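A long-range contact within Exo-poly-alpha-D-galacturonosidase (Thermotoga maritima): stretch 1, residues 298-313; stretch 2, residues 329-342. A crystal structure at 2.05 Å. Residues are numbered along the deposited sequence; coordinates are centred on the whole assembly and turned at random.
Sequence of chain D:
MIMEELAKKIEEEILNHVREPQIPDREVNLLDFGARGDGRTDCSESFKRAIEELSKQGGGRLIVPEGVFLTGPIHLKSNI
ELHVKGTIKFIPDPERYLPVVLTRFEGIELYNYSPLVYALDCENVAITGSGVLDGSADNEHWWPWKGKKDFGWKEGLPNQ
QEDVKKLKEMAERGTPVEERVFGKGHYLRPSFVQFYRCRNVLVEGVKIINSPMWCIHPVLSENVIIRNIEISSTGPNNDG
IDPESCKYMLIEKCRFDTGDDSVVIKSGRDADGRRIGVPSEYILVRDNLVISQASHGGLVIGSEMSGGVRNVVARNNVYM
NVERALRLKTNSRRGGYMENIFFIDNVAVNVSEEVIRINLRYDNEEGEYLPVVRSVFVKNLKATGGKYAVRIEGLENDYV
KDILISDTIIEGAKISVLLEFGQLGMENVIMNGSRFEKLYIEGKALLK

Stretch 1, residues 298-313: GLVIGSEMSGGVRNVV
Stretch 2 329-342: KTNSRRGGYMENIF

Stretch 2 runs from Lys329 through a loop into strand 337-342, which lies alongside strand 309-313 in parallel (3° between directions, axes 4.7 Å apart). Lys329 (phi/psi -126/133; chi1 m, chi2 t, chi3 m, chi4 t) gives its N to Ile301 O at 2.9 Å, while its O receives CA-H...O contacts from Gly302 CA (3.5 Å) and Ser303 CA (3.2 Å), beside the cis peptide between those two residues. Gly302 sits at 94/-170, where a CB would strike Lys329 O. Thr330 OG1 lies 3.2 Å from Met305 SD. Arg334 (m, m, t, chi4 -81°) grips the loop through NE to Ser303 O (2.7 Å) and NH2 to Ser303 OG (2.9 Å, Ser303 chi1 p), and its O accepts from Ser306 OG (2.7 Å). Gly335 (57/-148) and Gly336 (65/-158) both have positive phi; Met305 (p, p, p) brings CE to 3.2 Å from Gly335 O, and a CB on Gly336 would clash with Met305 O and Ser306 O. The type I turn Met305-Gly308 leads into the paired strands. Tyr337 (chi1 p, chi2 85°) lays its ring face over Gly308 CA, 3.5 Å from the centroid, so a CB on Gly308 (100/148) would run into the ring; Tyr337 O accepts from Val309 N (2.9 Å). Met338 (m, t, m) pairs with Val309, its SD 3.4 Å from Ile301 CG2. Glu339 N donates to Val309 O (3.0 Å); one water lies 2.6 Å from Glu339 OE2 and 3.1 Å from Arg310 NH2, joining the two side chains. Asn340 (56/58) faces Asn311 (54/64), both left-handed, with Asn340 ND2 bonded to Asn311 OD1 (3.1 Å); Asn340 O accepts from Val312 N (3.1 Å). Ile341 (m, m) packs CD1 against Val312 CB (4.0 Å) and Val309 CG1 (4.1 Å). Phe342 (m, chi2 -95°) donates N to Val312 O (2.7 Å), with CB 4.1 Å from Val313 CG2.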

ATOM      1  N   GLY D 298       0.038  27.904  -0.672  1.00 24.91           N
ATOM      2  CA  GLY D 298       0.231  28.018  -2.114  1.00 24.66           C
ATOM      3  C   GLY D 298      -0.969  28.670  -2.776  1.00 24.68           C
ATOM      4  O   GLY D 298      -0.842  29.712  -3.427  1.00 24.14           O
ATOM      5  N   LEU D 299      -2.129  28.031  -2.624  1.00 24.56           N
ATOM      6  CA  LEU D 299      -3.406  28.608  -3.024  1.00 24.48           C
ATOM      7  C   LEU D 299      -4.281  28.760  -1.793  1.00 24.47           C
ATOM      8  O   LEU D 299      -4.623  27.769  -1.136  1.00 24.60           O
ATOM      9  CB  LEU D 299      -4.131  27.753  -4.069  1.00 24.46           C
ATOM     10  CG  LEU D 299      -5.387  28.507  -4.550  1.00 25.34           C
ATOM     11  CD1 LEU D 299      -5.058  29.525  -5.673  1.00 25.95           C
ATOM     12  CD2 LEU D 299      -6.502  27.592  -4.948  1.00 25.14           C
ATOM     13  N   VAL D 300      -4.655  30.002  -1.494  1.00 24.20           N
ATOM     14  CA  VAL D 300      -5.363  30.313  -0.265  1.00 23.84           C
ATOM     15  C   VAL D 300      -6.680  31.033  -0.560  1.00 24.25           C
ATOM     16  O   VAL D 300      -6.747  31.880  -1.458  1.00 24.70           O
ATOM     17  CB  VAL D 300      -4.466  31.139   0.691  1.00 23.53           C
ATOM     18  CG1 VAL D 300      -5.130  31.345   2.057  1.00 22.56           C
ATOM     19  CG2 VAL D 300      -3.135  30.451   0.882  1.00 24.20           C
ATOM     20  N   ILE D 301      -7.733  30.663   0.165  1.00 24.16           N
ATOM     21  CA  ILE D 301      -8.991  31.408   0.118  1.00 24.16           C
ATOM     22  C   ILE D 301      -9.260  31.962   1.524  1.00 24.17           C
ATOM     23  O   ILE D 301      -9.180  31.219   2.510  1.00 24.18           O
ATOM     24  CB  ILE D 301     -10.216  30.547  -0.363  1.00 24.10           C
ATOM     25  CG1 ILE D 301      -9.875  29.594  -1.527  1.00 23.90           C
ATOM     26  CG2 ILE D 301     -11.398  31.451  -0.714  1.00 23.40           C
ATOM     27  CD1 ILE D 301      -9.528  30.258  -2.849  1.00 23.41           C
ATOM     28  N   GLY D 302      -9.549  33.264   1.613  1.00 24.05           N
ATOM     29  CA  GLY D 302      -9.858  33.915   2.891  1.00 23.37           C
ATOM     30  C   GLY D 302      -8.657  34.564   3.567  1.00 23.32           C
ATOM     31  O   GLY D 302      -7.583  34.648   2.971  1.00 23.95           O
ATOM     32  N   SER D 303      -8.804  35.007   4.816  1.00 22.83           N
ATOM     33  CA  SER D 303     -10.024  34.830   5.617  1.00 22.51           C
ATOM     34  C   SER D 303     -11.087  35.882   5.312  1.00 22.64           C
ATOM     35  O   SER D 303     -12.240  35.753   5.725  1.00 22.31           O
ATOM     36  CB  SER D 303      -9.686  34.898   7.100  1.00 22.10           C
ATOM     37  OG  SER D 303      -9.430  36.241   7.493  1.00 22.70           O
ATOM     38  N   GLU D 304     -10.684  36.935   4.609  1.00 22.77           N
ATOM     39  CA  GLU D 304     -11.607  37.993   4.242  1.00 23.03           C
ATOM     40  C   GLU D 304     -12.368  37.551   2.994  1.00 23.04           C
ATOM     41  O   GLU D 304     -12.027  37.933   1.884  1.00 22.90           O
ATOM     42  CB  GLU D 304     -10.867  39.310   4.009  1.00 23.07           C
ATOM     43  CG  GLU D 304     -10.008  39.769   5.199  1.00 23.56           C
ATOM     44  CD  GLU D 304      -8.538  39.374   5.081  1.00 24.10           C
ATOM     45  OE1 GLU D 304      -8.226  38.319   4.485  1.00 25.00           O
ATOM     46  OE2 GLU D 304      -7.685  40.128   5.586  1.00 24.85           O
ATOM     47  N   MET D 305     -13.400  36.737   3.194  1.00 22.74           N
ATOM     48  CA  MET D 305     -14.187  36.205   2.088  1.00 22.82           C
ATOM     49  C   MET D 305     -15.681  36.492   2.283  1.00 22.65           C
ATOM     50  O   MET D 305     -16.536  35.779   1.745  1.00 22.45           O
ATOM     51  CB  MET D 305     -13.917  34.698   1.900  1.00 22.95           C
ATOM     52  CG  MET D 305     -13.815  33.883   3.200  1.00 23.37           C
ATOM     53  SD  MET D 305     -15.205  34.137   4.325  1.00 22.23           S
ATOM     54  CE  MET D 305     -16.388  32.998   3.618  1.00 20.56           C
ATOM     55  N   SER D 306     -15.983  37.551   3.037  1.00 22.31           N
ATOM     56  CA  SER D 306     -17.364  37.894   3.404  1.00 22.49           C
ATOM     57  C   SER D 306     -18.256  38.237   2.207  1.00 22.41           C
ATOM     58  O   SER D 306     -19.478  38.174   2.305  1.00 22.29           O
ATOM     59  CB  SER D 306     -17.378  39.053   4.406  1.00 22.70           C
ATOM     60  OG  SER D 306     -16.714  38.687   5.605  1.00 23.05           O
ATOM     61  N   GLY D 307     -17.640  38.616   1.090  1.00 22.53           N
ATOM     62  CA  GLY D 307     -18.373  38.889  -0.143  1.00 22.71           C
ATOM     63  C   GLY D 307     -18.617  37.633  -0.960  1.00 23.01           C
ATOM     64  O   GLY D 307     -19.381  37.655  -1.927  1.00 23.15           O
ATOM     65  N   GLY D 308     -17.976  36.535  -0.563  1.00 23.15           N
ATOM     66  CA  GLY D 308     -18.059  35.272  -1.288  1.00 23.57           C
ATOM     67  C   GLY D 308     -16.840  35.035  -2.166  1.00 24.03           C
ATOM     68  O   GLY D 308     -16.218  35.983  -2.656  1.00 24.18           O
ATOM     69  N   VAL D 309     -16.481  33.764  -2.328  1.00 24.33           N
ATOM     70  CA  VAL D 309     -15.476  33.325  -3.301  1.00 24.22           C
ATOM     71  C   VAL D 309     -16.027  32.071  -3.975  1.00 24.50           C
ATOM     72  O   VAL D 309     -16.409  31.106  -3.301  1.00 24.46           O
ATOM     73  CB  VAL D 309     -14.091  33.029  -2.651  1.00 24.29           C
ATOM     74  CG1 VAL D 309     -13.076  32.556  -3.707  1.00 24.04           C
ATOM     75  CG2 VAL D 309     -13.541  34.260  -1.894  1.00 23.71           C
ATOM     76  N   ARG D 310     -16.090  32.088  -5.302  1.00 24.65           N
ATOM     77  CA  ARG D 310     -16.606  30.937  -6.051  1.00 25.22           C
ATOM     78  C   ARG D 310     -15.889  30.803  -7.387  1.00 25.11           C
ATOM     79  O   ARG D 310     -15.317  31.778  -7.880  1.00 25.02           O
ATOM     80  CB  ARG D 310     -18.125  31.056  -6.276  1.00 25.52           C
ATOM     81  CG  ARG D 310     -18.561  32.351  -6.935  1.00 26.93           C
ATOM     82  CD  ARG D 310     -19.788  32.160  -7.811  1.00 31.49           C
ATOM     83  NE  ARG D 310     -21.035  32.407  -7.098  1.00 34.07           N
ATOM     84  CZ  ARG D 310     -21.905  33.372  -7.398  1.00 35.36           C
ATOM     85  NH1 ARG D 310     -21.686  34.204  -8.412  1.00 36.71           N
ATOM     86  NH2 ARG D 310     -23.009  33.505  -6.680  1.00 35.29           N
ATOM     87  N   ASN D 311     -15.928  29.601  -7.960  1.00 24.57           N
ATOM     88  CA  ASN D 311     -15.382  29.325  -9.293  1.00 24.64           C
ATOM     89  C   ASN D 311     -13.925  29.740  -9.453  1.00 24.58           C
ATOM     90  O   ASN D 311     -13.581  30.638 -10.228  1.00 24.75           O
ATOM     91  CB  ASN D 311     -16.272  29.923 -10.383  1.00 24.33           C
ATOM     92  CG  ASN D 311     -17.674  29.365 -10.337  1.00 24.88           C
ATOM     93  OD1 ASN D 311     -17.866  28.167 -10.117  1.00 24.66           O
ATOM     94  ND2 ASN D 311     -18.665  30.231 -10.527  1.00 24.38           N
ATOM     95  N   VAL D 312     -13.079  29.076  -8.680  1.00 24.61           N
ATOM     96  CA  VAL D 312     -11.652  29.290  -8.739  1.00 24.40           C
ATOM     97  C   VAL D 312     -11.025  27.977  -9.168  1.00 24.46           C
ATOM     98  O   VAL D 312     -11.306  26.928  -8.574  1.00 24.70           O
ATOM     99  CB  VAL D 312     -11.094  29.703  -7.365  1.00 24.50           C
ATOM    100  CG1 VAL D 312      -9.569  29.759  -7.400  1.00 24.63           C
ATOM    101  CG2 VAL D 312     -11.667  31.053  -6.935  1.00 24.01           C
ATOM    102  N   VAL D 313     -10.201  28.038 -10.211  1.00 23.69           N
ATOM    103  CA  VAL D 313      -9.464  26.879 -10.682  1.00 23.27           C
ATOM    104  C   VAL D 313      -7.968  27.151 -10.548  1.00 23.13           C
ATOM    105  O   VAL D 313      -7.449  28.131 -11.103  1.00 22.92           O
ATOM    106  CB  VAL D 313      -9.794  26.529 -12.159  1.00 23.33           C
ATOM    107  CG1 VAL D 313      -8.944  25.358 -12.640  1.00 23.23           C
ATOM    108  CG2 VAL D 313     -11.288  26.221 -12.343  1.00 23.89           C
ATOM    109  N   LYS D 329      -9.696  29.580   4.812  1.00 22.38           N
ATOM    110  CA  LYS D 329      -9.815  30.186   6.146  1.00 22.27           C
ATOM    111  C   LYS D 329     -11.064  31.052   6.237  1.00 21.89           C
ATOM    112  O   LYS D 329     -11.310  31.888   5.365  1.00 21.78           O
ATOM    113  CB  LYS D 329      -8.638  31.124   6.450  1.00 22.75           C
ATOM    114  CG  LYS D 329      -7.280  30.684   5.996  1.00 24.24           C
ATOM    115  CD  LYS D 329      -6.215  31.682   6.435  1.00 25.77           C
ATOM    116  CE  LYS D 329      -6.027  32.799   5.411  1.00 26.13           C
ATOM    117  NZ  LYS D 329      -4.794  33.595   5.701  1.00 24.93           N
ATOM    118  N   THR D 330     -11.819  30.882   7.319  1.00 21.17           N
ATOM    119  CA  THR D 330     -12.987  31.707   7.607  1.00 20.52           C
ATOM    120  C   THR D 330     -13.392  31.508   9.070  1.00 20.45           C
ATOM    121  O   THR D 330     -12.790  30.695   9.775  1.00 20.27           O
ATOM    122  CB  THR D 330     -14.173  31.373   6.672  1.00 20.50           C
ATOM    123  OG1 THR D 330     -15.252  32.292   6.900  1.00 20.77           O
ATOM    124  CG2 THR D 330     -14.656  29.926   6.898  1.00 20.05           C
ATOM    125  N   ASN D 331     -14.393  32.259   9.520  1.00 19.98           N
ATOM    126  CA  ASN D 331     -14.994  32.064  10.839  1.00 20.04           C
ATOM    127  C   ASN D 331     -16.423  32.609  10.865  1.00 20.24           C
ATOM    128  O   ASN D 331     -16.896  33.145   9.858  1.00 20.18           O
ATOM    129  CB  ASN D 331     -14.135  32.689  11.947  1.00 19.84           C
ATOM    130  CG  ASN D 331     -13.941  34.193  11.774  1.00 19.59           C
ATOM    131  OD1 ASN D 331     -14.847  34.907  11.338  1.00 19.78           O
ATOM    132  ND2 ASN D 331     -12.761  34.679  12.132  1.00 18.24           N
ATOM    133  N   SER D 332     -17.105  32.483  12.005  1.00 20.49           N
ATOM    134  CA  SER D 332     -18.509  32.896  12.099  1.00 20.86           C
ATOM    135  C   SER D 332     -18.747  34.414  12.261  1.00 21.30           C
ATOM    136  O   SER D 332     -19.888  34.843  12.438  1.00 21.44           O
ATOM    137  CB  SER D 332     -19.261  32.084  13.168  1.00 21.00           C
ATOM    138  OG  SER D 332     -18.651  32.203  14.441  1.00 21.20           O
ATOM    139  N   ARG D 333     -17.688  35.220  12.196  1.00 21.55           N
ATOM    140  CA  ARG D 333     -17.858  36.674  12.048  1.00 22.39           C
ATOM    141  C   ARG D 333     -17.980  37.050  10.567  1.00 22.28           C
ATOM    142  O   ARG D 333     -18.451  38.141  10.254  1.00 22.42           O
ATOM    143  CB  ARG D 333     -16.690  37.475  12.652  1.00 22.69           C
ATOM    144  CG  ARG D 333     -16.028  36.874  13.873  1.00 24.68           C
ATOM    145  CD  ARG D 333     -16.323  37.647  15.133  1.00 27.57           C
ATOM    146  NE  ARG D 333     -15.439  38.795  15.298  1.00 30.47           N
ATOM    147  CZ  ARG D 333     -15.000  39.246  16.473  1.00 31.51           C
ATOM    148  NH1 ARG D 333     -15.334  38.633  17.601  1.00 31.41           N
ATOM    149  NH2 ARG D 333     -14.207  40.310  16.515  1.00 31.74           N
ATOM    150  N   ARG D 334     -17.556  36.150   9.671  1.00 22.08           N
ATOM    151  CA  ARG D 334     -17.373  36.476   8.251  1.00 21.68           C
ATOM    152  C   ARG D 334     -18.622  36.391   7.384  1.00 21.63           C
ATOM    153  O   ARG D 334     -18.771  37.175   6.450  1.00 21.40           O
ATOM    154  CB  ARG D 334     -16.293  35.595   7.609  1.00 21.89           C
ATOM    155  CG  ARG D 334     -14.885  35.783   8.132  1.00 21.24           C
ATOM    156  CD  ARG D 334     -14.235  37.078   7.649  1.00 21.33           C
ATOM    157  NE  ARG D 334     -12.832  37.084   8.051  1.00 21.63           N
ATOM    158  CZ  ARG D 334     -12.395  37.422   9.264  1.00 21.83           C
ATOM    159  NH1 ARG D 334     -13.243  37.826  10.207  1.00 20.96           N
ATOM    160  NH2 ARG D 334     -11.098  37.359   9.532  1.00 21.04           N
ATOM    161  N   GLY D 335     -19.490  35.424   7.656  1.00 21.45           N
ATOM    162  CA  GLY D 335     -20.574  35.099   6.728  1.00 21.95           C
ATOM    163  C   GLY D 335     -19.984  34.758   5.369  1.00 22.30           C
ATOM    164  O   GLY D 335     -18.869  34.234   5.288  1.00 22.48           O
ATOM    165  N   GLY D 336     -20.726  35.068   4.306  1.00 22.50           N
ATOM    166  CA  GLY D 336     -20.286  34.799   2.940  1.00 22.65           C
ATOM    167  C   GLY D 336     -20.159  33.319   2.641  1.00 23.01           C
ATOM    168  O   GLY D 336     -20.772  32.479   3.317  1.00 23.20           O
ATOM    169  N   TYR D 337     -19.361  33.001   1.623  1.00 22.98           N
ATOM    170  CA  TYR D 337     -19.177  31.621   1.177  1.00 23.05           C
ATOM    171  C   TYR D 337     -17.812  31.400   0.525  1.00 23.06           C
ATOM    172  O   TYR D 337     -17.164  32.345   0.071  1.00 23.18           O
ATOM    173  CB  TYR D 337     -20.303  31.199   0.213  1.00 23.03           C
ATOM    174  CG  TYR D 337     -20.435  32.081  -1.012  1.00 23.69           C
ATOM    175  CD1 TYR D 337     -19.648  31.851  -2.147  1.00 23.76           C
ATOM    176  CD2 TYR D 337     -21.337  33.149  -1.036  1.00 24.36           C
ATOM    177  CE1 TYR D 337     -19.757  32.658  -3.275  1.00 24.86           C
ATOM    178  CE2 TYR D 337     -21.450  33.969  -2.166  1.00 25.64           C
ATOM    179  CZ  TYR D 337     -20.653  33.709  -3.281  1.00 25.69           C
ATOM    180  OH  TYR D 337     -20.745  34.501  -4.403  1.00 27.91           O
ATOM    181  N   MET D 338     -17.379  30.144   0.516  1.00 23.04           N
ATOM    182  CA  MET D 338     -16.300  29.664  -0.338  1.00 23.13           C
ATOM    183  C   MET D 338     -16.828  28.388  -0.958  1.00 23.23           C
ATOM    184  O   MET D 338     -17.219  27.460  -0.241  1.00 23.29           O
ATOM    185  CB  MET D 338     -15.014  29.395   0.466  1.00 23.27           C
ATOM    186  CG  MET D 338     -14.460  30.631   1.170  1.00 23.63           C
ATOM    187  SD  MET D 338     -12.950  30.338   2.106  1.00 24.23           S
ATOM    188  CE  MET D 338     -13.600  29.471   3.524  1.00 21.95           C
ATOM    189  N   GLU D 339     -16.890  28.351  -2.286  1.00 23.24           N
ATOM    190  CA  GLU D 339     -17.475  27.205  -2.986  1.00 23.76           C
ATOM    191  C   GLU D 339     -17.016  27.089  -4.433  1.00 23.30           C
ATOM    192  O   GLU D 339     -16.650  28.088  -5.052  1.00 22.96           O
ATOM    193  CB  GLU D 339     -19.010  27.234  -2.920  1.00 24.30           C
ATOM    194  CG  GLU D 339     -19.670  28.404  -3.612  1.00 26.27           C
ATOM    195  CD  GLU D 339     -21.188  28.317  -3.571  1.00 29.68           C
ATOM    196  OE1 GLU D 339     -21.732  27.729  -2.610  1.00 30.28           O
ATOM    197  OE2 GLU D 339     -21.840  28.844  -4.499  1.00 31.11           O
ATOM    198  N   ASN D 340     -17.060  25.867  -4.962  1.00 22.53           N
ATOM    199  CA  ASN D 340     -16.577  25.577  -6.305  1.00 22.71           C
ATOM    200  C   ASN D 340     -15.120  26.000  -6.464  1.00 22.45           C
ATOM    201  O   ASN D 340     -14.785  26.841  -7.314  1.00 22.58           O
ATOM    202  CB  ASN D 340     -17.475  26.220  -7.375  1.00 22.72           C
ATOM    203  CG  ASN D 340     -18.523  25.266  -7.913  1.00 23.66           C
ATOM    204  OD1 ASN D 340     -18.637  24.124  -7.465  1.00 23.82           O
ATOM    205  ND2 ASN D 340     -19.283  25.727  -8.903  1.00 24.63           N
ATOM    206  N   ILE D 341     -14.272  25.440  -5.604  1.00 21.94           N
ATOM    207  CA  ILE D 341     -12.838  25.675  -5.644  1.00 21.64           C
ATOM    208  C   ILE D 341     -12.202  24.394  -6.181  1.00 21.70           C
ATOM    209  O   ILE D 341     -12.433  23.300  -5.640  1.00 21.13           O
ATOM    210  CB  ILE D 341     -12.255  26.026  -4.231  1.00 21.94           C
ATOM    211  CG1 ILE D 341     -13.116  27.076  -3.509  1.00 21.10           C
ATOM    212  CG2 ILE D 341     -10.780  26.489  -4.338  1.00 21.82           C
ATOM    213  CD1 ILE D 341     -13.211  28.456  -4.208  1.00 19.29           C
ATOM    214  N   PHE D 342     -11.424  24.531  -7.253  1.00 21.34           N
ATOM    215  CA  PHE D 342     -10.861  23.390  -7.959  1.00 21.81           C
ATOM    216  C   PHE D 342      -9.345  23.435  -7.936  1.00 21.99           C
ATOM    217  O   PHE D 342      -8.739  24.362  -8.465  1.00 22.26           O
ATOM    218  CB  PHE D 342     -11.369  23.353  -9.410  1.00 21.97           C
ATOM    219  CG  PHE D 342     -12.846  23.155  -9.524  1.00 23.04           C
ATOM    220  CD1 PHE D 342     -13.376  21.886  -9.708  1.00 23.55           C
ATOM    221  CD2 PHE D 342     -13.712  24.238  -9.428  1.00 24.16           C
ATOM    222  CE1 PHE D 342     -14.748  21.696  -9.811  1.00 24.87           C
ATOM    223  CE2 PHE D 342     -15.093  24.057  -9.518  1.00 25.16           C
ATOM    224  CZ  PHE D 342     -15.610  22.790  -9.712  1.00 24.35           C
TER
HETATM  225  O   HOH W   1      -6.668  36.377   6.466  1.00 29.02           O
HETATM  226  O   HOH W   2     -22.822  31.297  -4.460  1.00 44.11           O